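Local coordinates for uncharacterized conserved protein YndB, AHSA1/START domain (Micromonospora chersina, PDB 6V04), which is of unknown function but is encoded in the dynemicin biosynthetic locus and has START/Bet v1-like domains, consistent with a part in making that antibiotic, at residues F186-F197 and T257-W266; P47-R55 and D65-P73. One frame throughout, in Å; residues are numbered along the deposited sequence.

Interaction 1. Residues F186-F197 and T257-W266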
loop_
_atom_site.group_PDB
_atom_site.type_symbol
_atom_site.label_atom_id
_atom_site.label_comp_id
_atom_site.label_asym_id
_atom_site.label_seq_id
_atom_site.Cartn_x
_atom_site.Cartn_y
_atom_site.Cartn_z
ATOM N N PHE A 186 22.259 0.639 -2.309
ATOM C CA PHE A 186 20.880 1.076 -2.489
ATOM C C PHE A 186 20.770 2.463 -1.873
ATOM O O PHE A 186 21.206 2.665 -0.737
ATOM C CB PHE A 186 19.930 0.085 -1.805
ATOM C CG PHE A 186 18.474 0.318 -2.078
ATOM C CD1 PHE A 186 17.757 1.262 -1.359
ATOM C CD2 PHE A 186 17.798 -0.460 -3.016
ATOM C CE1 PHE A 186 16.418 1.463 -1.572
ATOM C CE2 PHE A 186 16.449 -0.262 -3.243
ATOM C CZ PHE A 186 15.757 0.689 -2.517
ATOM N N PHE A 187 20.209 3.418 -2.613
ATOM C CA PHE A 187 20.197 4.821 -2.201
ATOM C C PHE A 187 18.792 5.316 -1.891
ATOM O O PHE A 187 17.844 5.054 -2.643
ATOM C CB PHE A 187 20.793 5.705 -3.286
ATOM C CG PHE A 187 22.219 5.397 -3.588
ATOM C CD1 PHE A 187 23.223 5.796 -2.726
ATOM C CD2 PHE A 187 22.561 4.700 -4.724
ATOM C CE1 PHE A 187 24.554 5.514 -2.998
ATOM C CE2 PHE A 187 23.886 4.404 -4.999
ATOM C CZ PHE A 187 24.884 4.824 -4.138
ATOM N N VAL A 188 18.674 6.046 -0.784
ATOM C CA VAL A 188 17.459 6.749 -0.389
ATOM C C VAL A 188 17.818 8.226 -0.388
ATOM O O VAL A 188 18.469 8.719 0.546
ATOM C CB VAL A 188 16.940 6.298 0.979
ATOM C CG1 VAL A 188 15.719 7.095 1.383
ATOM C CG2 VAL A 188 16.602 4.805 0.942
ATOM N N VAL A 189 17.398 8.938 -1.422
ATOM C CA VAL A 189 17.837 10.306 -1.670
ATOM C C VAL A 189 16.698 11.242 -1.271
ATOM O O VAL A 189 15.710 11.392 -1.996
ATOM C CB VAL A 189 18.263 10.498 -3.130
ATOM C CG1 VAL A 189 18.765 11.921 -3.360
ATOM C CG2 VAL A 189 19.323 9.478 -3.515
ATOM N N ASP A 190 16.833 11.882 -0.117
ATOM C CA ASP A 190 15.842 12.826 0.381
ATOM C C ASP A 190 16.568 13.786 1.318
ATOM O O ASP A 190 17.794 13.907 1.258
ATOM C CB ASP A 190 14.663 12.076 1.029
ATOM C CG ASP A 190 15.084 11.196 2.178
ATOM O OD1 ASP A 190 16.191 11.388 2.715
ATOM O OD2 ASP A 190 14.300 10.295 2.551
ATOM N N GLU A 191 15.832 14.473 2.184
ATOM C CA GLU A 191 16.455 15.467 3.052
ATOM C C GLU A 191 16.917 14.896 4.391
ATOM O O GLU A 191 17.325 15.668 5.268
ATOM C CB GLU A 191 15.503 16.643 3.272
ATOM C CG GLU A 191 15.216 17.410 1.987
ATOM C CD GLU A 191 14.592 18.771 2.232
ATOM O OE1 GLU A 191 14.072 19.001 3.344
ATOM O OE2 GLU A 191 14.627 19.613 1.310
ATOM N N GLU A 192 16.910 13.577 4.549
ATOM C CA GLU A 192 17.309 12.887 5.776
ATOM C C GLU A 192 18.453 11.917 5.488
ATOM O O GLU A 192 18.942 11.803 4.360
ATOM C CB GLU A 192 16.119 12.140 6.385
ATOM C CG GLU A 192 14.958 13.047 6.768
ATOM C CD GLU A 192 13.655 12.288 6.953
ATOM O OE1 GLU A 192 13.053 11.878 5.937
ATOM O OE2 GLU A 192 13.236 12.098 8.114
ATOM N N GLY A 193 18.872 11.193 6.525
ATOM C CA GLY A 193 19.940 10.228 6.398
ATOM C C GLY A 193 19.610 8.980 7.192
ATOM O O GLY A 193 18.693 8.978 8.023
ATOM N N PRO A 194 20.334 7.881 6.948
ATOM C CA PRO A 194 21.419 7.712 5.972
ATOM C C PRO A 194 20.916 7.790 4.526
ATOM O O PRO A 194 19.725 7.606 4.314
ATOM C CB PRO A 194 21.959 6.303 6.279
ATOM C CG PRO A 194 21.336 5.892 7.591
ATOM C CD PRO A 194 20.055 6.638 7.687
ATOM N N ARG A 195 21.809 8.069 3.575
ATOM C CA ARG A 195 21.490 8.036 2.149
ATOM C C ARG A 195 21.956 6.759 1.457
ATOM O O ARG A 195 21.256 6.238 0.590
ATOM C CB ARG A 195 22.120 9.249 1.467
ATOM C CG ARG A 195 21.931 9.317 -0.020
ATOM C CD ARG A 195 22.194 10.733 -0.531
ATOM N NE ARG A 195 21.195 11.688 -0.060
ATOM C CZ ARG A 195 21.082 12.933 -0.511
ATOM N NH1 ARG A 195 21.910 13.378 -1.447
ATOM N NH2 ARG A 195 20.150 13.737 -0.035
ATOM N N ARG A 196 23.112 6.225 1.842
ATOM C CA ARG A 196 23.734 5.078 1.187
ATOM C C ARG A 196 23.593 3.844 2.066
ATOM O O ARG A 196 24.023 3.851 3.228
ATOM C CB ARG A 196 25.211 5.382 0.927
ATOM C CG ARG A 196 26.040 4.244 0.381
ATOM C CD ARG A 196 27.524 4.627 0.312
ATOM N NE ARG A 196 27.738 5.829 -0.482
ATOM C CZ ARG A 196 28.052 5.843 -1.771
ATOM N NH1 ARG A 196 28.176 4.706 -2.456
ATOM N NH2 ARG A 196 28.231 6.999 -2.385
ATOM N N PHE A 197 22.998 2.788 1.516
ATOM C CA PHE A 197 22.810 1.533 2.221
ATOM C C PHE A 197 23.504 0.399 1.479
ATOM O O PHE A 197 23.460 0.332 0.245
ATOM C CB PHE A 197 21.314 1.216 2.363
ATOM C CG PHE A 197 20.572 2.227 3.173
ATOM C CD1 PHE A 197 20.123 3.404 2.595
ATOM C CD2 PHE A 197 20.346 2.020 4.519
ATOM C CE1 PHE A 197 19.453 4.352 3.345
ATOM C CE2 PHE A 197 19.682 2.964 5.276
ATOM C CZ PHE A 197 19.231 4.134 4.688
ATOM N N THR A 257 10.800 5.922 10.684
ATOM C CA THR A 257 11.354 6.857 9.720
ATOM C C THR A 257 11.989 6.122 8.546
ATOM O O THR A 257 11.803 6.508 7.384
ATOM C CB THR A 257 12.360 7.768 10.431
ATOM O OG1 THR A 257 11.676 8.539 11.423
ATOM C CG2 THR A 257 13.022 8.713 9.458
ATOM N N LEU A 258 12.737 5.052 8.823
ATOM C CA LEU A 258 13.293 4.251 7.742
ATOM C C LEU A 258 12.187 3.690 6.861
ATOM O O LEU A 258 12.274 3.765 5.635
ATOM C CB LEU A 258 14.145 3.120 8.304
ATOM C CG LEU A 258 15.514 3.549 8.831
ATOM C CD1 LEU A 258 16.052 2.497 9.780
ATOM C CD2 LEU A 258 16.498 3.807 7.691
ATOM N N ARG A 259 11.152 3.101 7.466
ATOM C CA ARG A 259 10.066 2.516 6.679
ATOM C C ARG A 259 9.427 3.568 5.783
ATOM O O ARG A 259 9.213 3.335 4.586
ATOM C CB ARG A 259 9.033 1.889 7.615
ATOM C CG ARG A 259 7.930 1.124 6.902
ATOM C CD ARG A 259 6.752 1.978 6.497
ATOM N NE ARG A 259 5.735 1.077 5.941
ATOM C CZ ARG A 259 4.893 1.368 4.964
ATOM N NH1 ARG A 259 4.846 2.549 4.384
ATOM N NH2 ARG A 259 4.063 0.414 4.536
ATOM N N HIS A 260 9.141 4.743 6.342
ATOM C CA HIS A 260 8.537 5.831 5.582
ATOM C C HIS A 260 9.435 6.270 4.425
ATOM O O HIS A 260 8.976 6.422 3.284
ATOM C CB HIS A 260 8.240 6.978 6.549
ATOM C CG HIS A 260 7.306 8.017 6.021
ATOM N ND1 HIS A 260 6.404 8.670 6.831
ATOM C CD2 HIS A 260 7.135 8.525 4.777
ATOM C CE1 HIS A 260 5.727 9.548 6.112
ATOM N NE2 HIS A 260 6.155 9.484 4.866
ATOM N N ARG A 261 10.725 6.463 4.691
ATOM C CA ARG A 261 11.631 6.922 3.643
ATOM C C ARG A 261 11.782 5.884 2.541
ATOM O O ARG A 261 11.819 6.229 1.352
ATOM C CB ARG A 261 12.994 7.250 4.235
ATOM C CG ARG A 261 12.984 8.417 5.217
ATOM C CD ARG A 261 14.356 8.606 5.846
ATOM N NE ARG A 261 15.345 8.985 4.837
ATOM C CZ ARG A 261 16.590 8.526 4.764
ATOM N NH1 ARG A 261 17.064 7.659 5.654
ATOM N NH2 ARG A 261 17.384 8.963 3.801
ATOM N N PHE A 262 11.913 4.611 2.914
ATOM C CA PHE A 262 12.000 3.573 1.897
ATOM C C PHE A 262 10.692 3.431 1.135
ATOM O O PHE A 262 10.715 3.153 -0.069
ATOM C CB PHE A 262 12.414 2.249 2.534
ATOM C CG PHE A 262 13.905 2.083 2.684
ATOM C CD1 PHE A 262 14.581 2.655 3.749
ATOM C CD2 PHE A 262 14.634 1.343 1.771
ATOM C CE1 PHE A 262 15.949 2.485 3.897
ATOM C CE2 PHE A 262 16.000 1.164 1.919
ATOM C CZ PHE A 262 16.663 1.741 2.979
ATOM N N ALA A 263 9.541 3.643 1.785
ATOM C CA ALA A 263 8.278 3.576 1.042
ATOM C C ALA A 263 8.222 4.642 -0.046
ATOM O O ALA A 263 7.754 4.383 -1.166
ATOM C CB ALA A 263 7.094 3.722 1.998
ATOM N N ALA A 264 8.676 5.854 0.266
ATOM C CA ALA A 264 8.696 6.907 -0.739
ATOM C C ALA A 264 9.666 6.560 -1.856
ATOM O O ALA A 264 9.422 6.882 -3.028
ATOM C CB ALA A 264 9.081 8.227 -0.080
ATOM N N THR A 265 10.779 5.912 -1.509
ATOM C CA THR A 265 11.751 5.506 -2.520
ATOM C C THR A 265 11.147 4.474 -3.458
ATOM O O THR A 265 11.304 4.566 -4.683
ATOM C CB THR A 265 13.003 4.961 -1.843
ATOM O OG1 THR A 265 13.631 6.027 -1.125
ATOM C CG2 THR A 265 14.003 4.426 -2.843
ATOM N N TRP A 266 10.451 3.476 -2.906
ATOM C CA TRP A 266 9.837 2.462 -3.754
ATOM C C TRP A 266 8.716 3.051 -4.598
ATOM O O TRP A 266 8.545 2.655 -5.757
ATOM C CB TRP A 266 9.327 1.297 -2.910
ATOM C CG TRP A 266 10.431 0.361 -2.535
ATOM C CD1 TRP A 266 10.961 0.157 -1.287
ATOM C CD2 TRP A 266 11.181 -0.482 -3.428
ATOM N NE1 TRP A 266 11.969 -0.765 -1.354
ATOM C CE2 TRP A 266 12.130 -1.169 -2.656
ATOM C CE3 TRP A 266 11.130 -0.719 -4.807
ATOM C CZ2 TRP A 266 13.027 -2.072 -3.206
ATOM C CZ3 TRP A 266 12.012 -1.631 -5.356
ATOM C CH2 TRP A 266 12.940 -2.306 -4.562
HETATM O O HOH W 1 12.426 9.173 1.033
HETATM O O HOH W 2 16.488 7.315 8.389
#
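R261 reaches from helix 252-277 into the loop joining strands 183-187 and 196-205 and is gripped there twice. Side-on it forms a salt bridge with D190: NE bonds D190 OD2 (2.8 Å) on its syn lone pair, while NH2 bonds D190 OD1 (2.9 Å). End-on, NH1 and NH2 converge on the carbonyl oxygen of P194, with NH2 2.8 Å from P194 O. V188 CG1 lies over one guanidinium face, and the E192-G193 peptide covers the other. The chain bends at chi3 (64°) to bring the group into this slot. Replacing it with alanine would strip both grips away, and is likely to leave the D190 carboxylate without its charge partner and P194 O without its two donors. One residue on, the F262 ring takes V188 CG2 over the centre of its face and turns its edge to the face of F197, centroids 4.9 Å apart. F186 slides past F262 nearly parallel and meets W266 obliquely. Behind these, the backbone N of E192 positions D190 OD1 from the face opposite R261 NH2, an Asx turn, while its carboxylate adds a long salt bridge to R261; H242 takes the W266 NE1 bond. Arginine grip and aromatic cluster are this protein's way of holding the long C-terminal helix against the sheet, as in the helix-grip fold.

Interaction 2. Residues P47-R55 and D65-P73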
loop_
_atom_site.group_PDB
_atom_site.type_symbol
_atom_site.label_atom_id
_atom_site.label_comp_id
_atom_site.label_asym_id
_atom_site.label_seq_id
_atom_site.Cartn_x
_atom_site.Cartn_y
_atom_site.Cartn_z
ATOM N N PRO A 47 -13.189 15.568 2.569
ATOM C CA PRO A 47 -14.243 14.551 2.644
ATOM C C PRO A 47 -14.569 14.018 1.261
ATOM O O PRO A 47 -14.422 14.709 0.253
ATOM C CB PRO A 47 -15.431 15.299 3.254
ATOM C CG PRO A 47 -15.170 16.733 2.971
ATOM C CD PRO A 47 -13.682 16.900 2.957
ATOM N N MET A 48 -14.998 12.767 1.222
ATOM C CA MET A 48 -15.468 12.187 -0.030
ATOM C C MET A 48 -16.717 12.919 -0.511
ATOM O O MET A 48 -17.678 13.097 0.240
ATOM C CB MET A 48 -15.748 10.707 0.172
ATOM C CG MET A 48 -14.511 9.884 0.432
ATOM S SD MET A 48 -14.895 8.135 0.389
ATOM C CE MET A 48 -13.275 7.403 0.543
ATOM N N THR A 49 -16.690 13.349 -1.773
ATOM C CA THR A 49 -17.755 14.127 -2.389
ATOM C C THR A 49 -18.010 13.579 -3.785
ATOM O O THR A 49 -17.065 13.270 -4.514
ATOM C CB THR A 49 -17.379 15.615 -2.468
ATOM O OG1 THR A 49 -17.212 16.133 -1.142
ATOM C CG2 THR A 49 -18.444 16.411 -3.207
ATOM N N THR A 50 -19.286 13.453 -4.156
ATOM C CA THR A 50 -19.633 12.905 -5.464
ATOM C C THR A 50 -18.890 13.635 -6.578
ATOM O O THR A 50 -18.962 14.862 -6.695
ATOM C CB THR A 50 -21.145 13.004 -5.697
ATOM O OG1 THR A 50 -21.838 12.166 -4.764
ATOM C CG2 THR A 50 -21.504 12.571 -7.119
ATOM N N GLY A 51 -18.186 12.866 -7.406
ATOM C CA GLY A 51 -17.529 13.406 -8.578
ATOM C C GLY A 51 -16.227 14.127 -8.314
ATOM O O GLY A 51 -15.693 14.755 -9.235
ATOM N N ALA A 52 -15.694 14.055 -7.096
ATOM C CA ALA A 52 -14.501 14.788 -6.713
ATOM C C ALA A 52 -13.386 13.839 -6.294
ATOM O O ALA A 52 -13.625 12.714 -5.845
ATOM C CB ALA A 52 -14.790 15.762 -5.559
ATOM N N SER A 53 -12.157 14.318 -6.433
ATOM C CA SER A 53 -10.993 13.549 -6.043
ATOM C C SER A 53 -10.588 13.891 -4.618
ATOM O O SER A 53 -10.837 14.994 -4.124
ATOM C CB SER A 53 -9.828 13.806 -7.000
ATOM O OG SER A 53 -9.448 15.169 -6.988
ATOM N N THR A 54 -9.978 12.917 -3.950
ATOM C CA THR A 54 -9.379 13.141 -2.646
ATOM C C THR A 54 -8.224 12.158 -2.474
ATOM O O THR A 54 -7.827 11.461 -3.413
ATOM C CB THR A 54 -10.440 13.050 -1.536
ATOM O OG1 THR A 54 -9.875 13.463 -0.281
ATOM C CG2 THR A 54 -11.004 11.653 -1.402
ATOM N N ARG A 55 -7.708 12.073 -1.250
ATOM C CA ARG A 55 -6.509 11.300 -0.959
ATOM C C ARG A 55 -6.552 10.882 0.501
ATOM O O ARG A 55 -6.892 11.696 1.362
ATOM C CB ARG A 55 -5.264 12.147 -1.248
ATOM C CG ARG A 55 -3.923 11.450 -1.170
ATOM C CD ARG A 55 -2.845 12.479 -1.495
ATOM N NE ARG A 55 -1.480 11.967 -1.482
ATOM C CZ ARG A 55 -0.757 11.775 -0.386
ATOM N NH1 ARG A 55 -1.275 12.025 0.811
ATOM N NH2 ARG A 55 0.488 11.328 -0.485
ATOM N N ASP A 65 -4.634 7.543 -3.857
ATOM C CA ASP A 65 -5.355 8.586 -4.578
ATOM C C ASP A 65 -6.761 8.082 -4.895
ATOM O O ASP A 65 -6.916 6.969 -5.399
ATOM C CB ASP A 65 -4.630 8.954 -5.873
ATOM C CG ASP A 65 -3.343 9.728 -5.642
ATOM O OD1 ASP A 65 -3.213 10.387 -4.596
ATOM O OD2 ASP A 65 -2.466 9.679 -6.534
ATOM N N ILE A 66 -7.778 8.906 -4.628
ATOM C CA ILE A 66 -9.177 8.486 -4.679
ATOM C C ILE A 66 -9.962 9.371 -5.643
ATOM O O ILE A 66 -9.814 10.598 -5.646
ATOM C CB ILE A 66 -9.828 8.548 -3.281
ATOM C CG1 ILE A 66 -9.050 7.679 -2.289
ATOM C CG2 ILE A 66 -11.304 8.123 -3.365
ATOM C CD1 ILE A 66 -9.489 7.850 -0.846
ATOM N N GLU A 67 -10.841 8.746 -6.420
ATOM C CA GLU A 67 -11.861 9.444 -7.197
ATOM C C GLU A 67 -13.214 8.916 -6.741
ATOM O O GLU A 67 -13.460 7.708 -6.810
ATOM C CB GLU A 67 -11.678 9.218 -8.700
ATOM C CG GLU A 67 -10.406 9.812 -9.271
ATOM C CD GLU A 67 -10.510 11.308 -9.497
ATOM O OE1 GLU A 67 -11.598 11.876 -9.258
ATOM O OE2 GLU A 67 -9.503 11.916 -9.918
ATOM N N VAL A 68 -14.081 9.805 -6.271
ATOM C CA VAL A 68 -15.334 9.412 -5.633
ATOM C C VAL A 68 -16.450 9.469 -6.662
ATOM O O VAL A 68 -16.668 10.501 -7.311
ATOM C CB VAL A 68 -15.654 10.302 -4.422
ATOM C CG1 VAL A 68 -17.030 9.938 -3.842
ATOM C CG2 VAL A 68 -14.553 10.188 -3.352
ATOM N N ASP A 69 -17.178 8.367 -6.790
ATOM C CA ASP A 69 -18.272 8.292 -7.743
ATOM C C ASP A 69 -19.612 8.616 -7.118
ATOM O O ASP A 69 -20.402 9.351 -7.722
ATOM C CB ASP A 69 -18.318 6.908 -8.380
ATOM C CG ASP A 69 -17.144 6.670 -9.308
ATOM O OD1 ASP A 69 -16.858 7.566 -10.133
ATOM O OD2 ASP A 69 -16.493 5.620 -9.181
ATOM N N HIS A 70 -19.904 8.099 -5.934
ATOM C CA HIS A 70 -21.153 8.495 -5.320
ATOM C C HIS A 70 -21.103 8.371 -3.813
ATOM O O HIS A 70 -20.553 7.414 -3.263
ATOM C CB HIS A 70 -22.338 7.686 -5.843
ATOM C CG HIS A 70 -23.626 8.420 -5.703
ATOM N ND1 HIS A 70 -23.915 9.543 -6.449
ATOM C CD2 HIS A 70 -24.665 8.250 -4.856
ATOM C CE1 HIS A 70 -25.092 10.013 -6.088
ATOM N NE2 HIS A 70 -25.565 9.251 -5.120
ATOM N N VAL A 71 -21.722 9.355 -3.172
ATOM C CA VAL A 71 -21.902 9.426 -1.733
ATOM C C VAL A 71 -23.408 9.482 -1.500
ATOM O O VAL A 71 -24.060 10.483 -1.835
ATOM C CB VAL A 71 -21.192 10.645 -1.130
ATOM C CG1 VAL A 71 -21.424 10.718 0.377
ATOM C CG2 VAL A 71 -19.711 10.603 -1.465
ATOM N N GLU A 72 -23.971 8.400 -0.972
ATOM C CA GLU A 72 -25.391 8.379 -0.641
ATOM C C GLU A 72 -25.545 8.350 0.872
ATOM O O GLU A 72 -25.287 7.307 1.496
ATOM C CB GLU A 72 -26.096 7.180 -1.274
ATOM C CG GLU A 72 -27.609 7.248 -1.141
ATOM C CD GLU A 72 -28.198 8.515 -1.743
ATOM O OE1 GLU A 72 -27.887 8.829 -2.912
ATOM O OE2 GLU A 72 -28.961 9.207 -1.036
ATOM N N PRO A 73 -25.951 9.454 1.497
ATOM C CA PRO A 73 -25.963 9.537 2.964
ATOM C C PRO A 73 -26.637 8.366 3.668
ATOM O O PRO A 73 -27.737 7.947 3.320
ATOM C CB PRO A 73 -26.703 10.854 3.219
ATOM C CG PRO A 73 -26.319 11.691 2.041
ATOM C CD PRO A 73 -26.298 10.743 0.876
#
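The H70 imidazole, in one of its two conformers, meets T50 OG1 obliquely, 3.7 Å from ND1, and the two side chains run side by side in the same direction. In that copy NE2, at the ring's edge and nearly in its plane, donates to E72 OE1 (3.2 Å); E72 is also split, and the bond is not settled. The R55 guanidinium and D65 carboxylate planes are 50° apart in the R55 conformer described, with a long salt bridge between them, and R55 NH1 pairs with D57. The bend at chi2 (-79°) lays the E67 carboxylate against S53, OE1 3.5 Å from S53 CB.

Beneath these groups the backbones form an antiparallel ladder. T54 and I66 are a hydrogen-bonded pair, T54 N to I66 O (2.9 Å) and I66 N to T54 O (2.8 Å), and V68 N continues the ladder to A52 O. Then the type II turn T49-A52 intervenes: G51, at its positive-phi corner, gives its N-H to V68 O (2.8 Å). Past the classic bulge that D69 and H70 make opposite L78, a side chain takes over from backbone, T50 OG1 accepting from V71 N (3.2 Å).

On the face of T54 and I66 the contact is mostly apolar. T54 CG2 packs on I66 CB, while T54 OG1 turns to A46 and S45. M48 lays its CB and CG against V68 CG2 (3.8 Å) and ends with CE near I66 CD1. F79 of the neighbouring strand touches both M48 and I66.

The chemistry is therefore two-sided: backbone bonds set the register, aliphatic groups fill the inner face, and on the other the R55-D65 pair is long and weak, R55 finding its stronger partner in D57.

How the interactions relate
Interaction 2 lies in the first seven-stranded sheet and interaction 1 in the second half of the chain, where the sheet repeats the same strand order; their centres are 32 Å apart, they do not touch, and no strand or helix is common to both. Interaction 2 is a surface contact of the hairpin 53-57/63-72 together with the turn leading into it, joined mainly by backbone hydrogen bonds. Interaction 1 is partly buried and links a loop and the strand ends that flank it to a helix far along the chain, so side chains do the work: a buried arginine bonded to the loop, beside a cluster of buried rings. Charge is close and multiply bonded in 186-197/257-266, long and peripheral in 47-55/65-73.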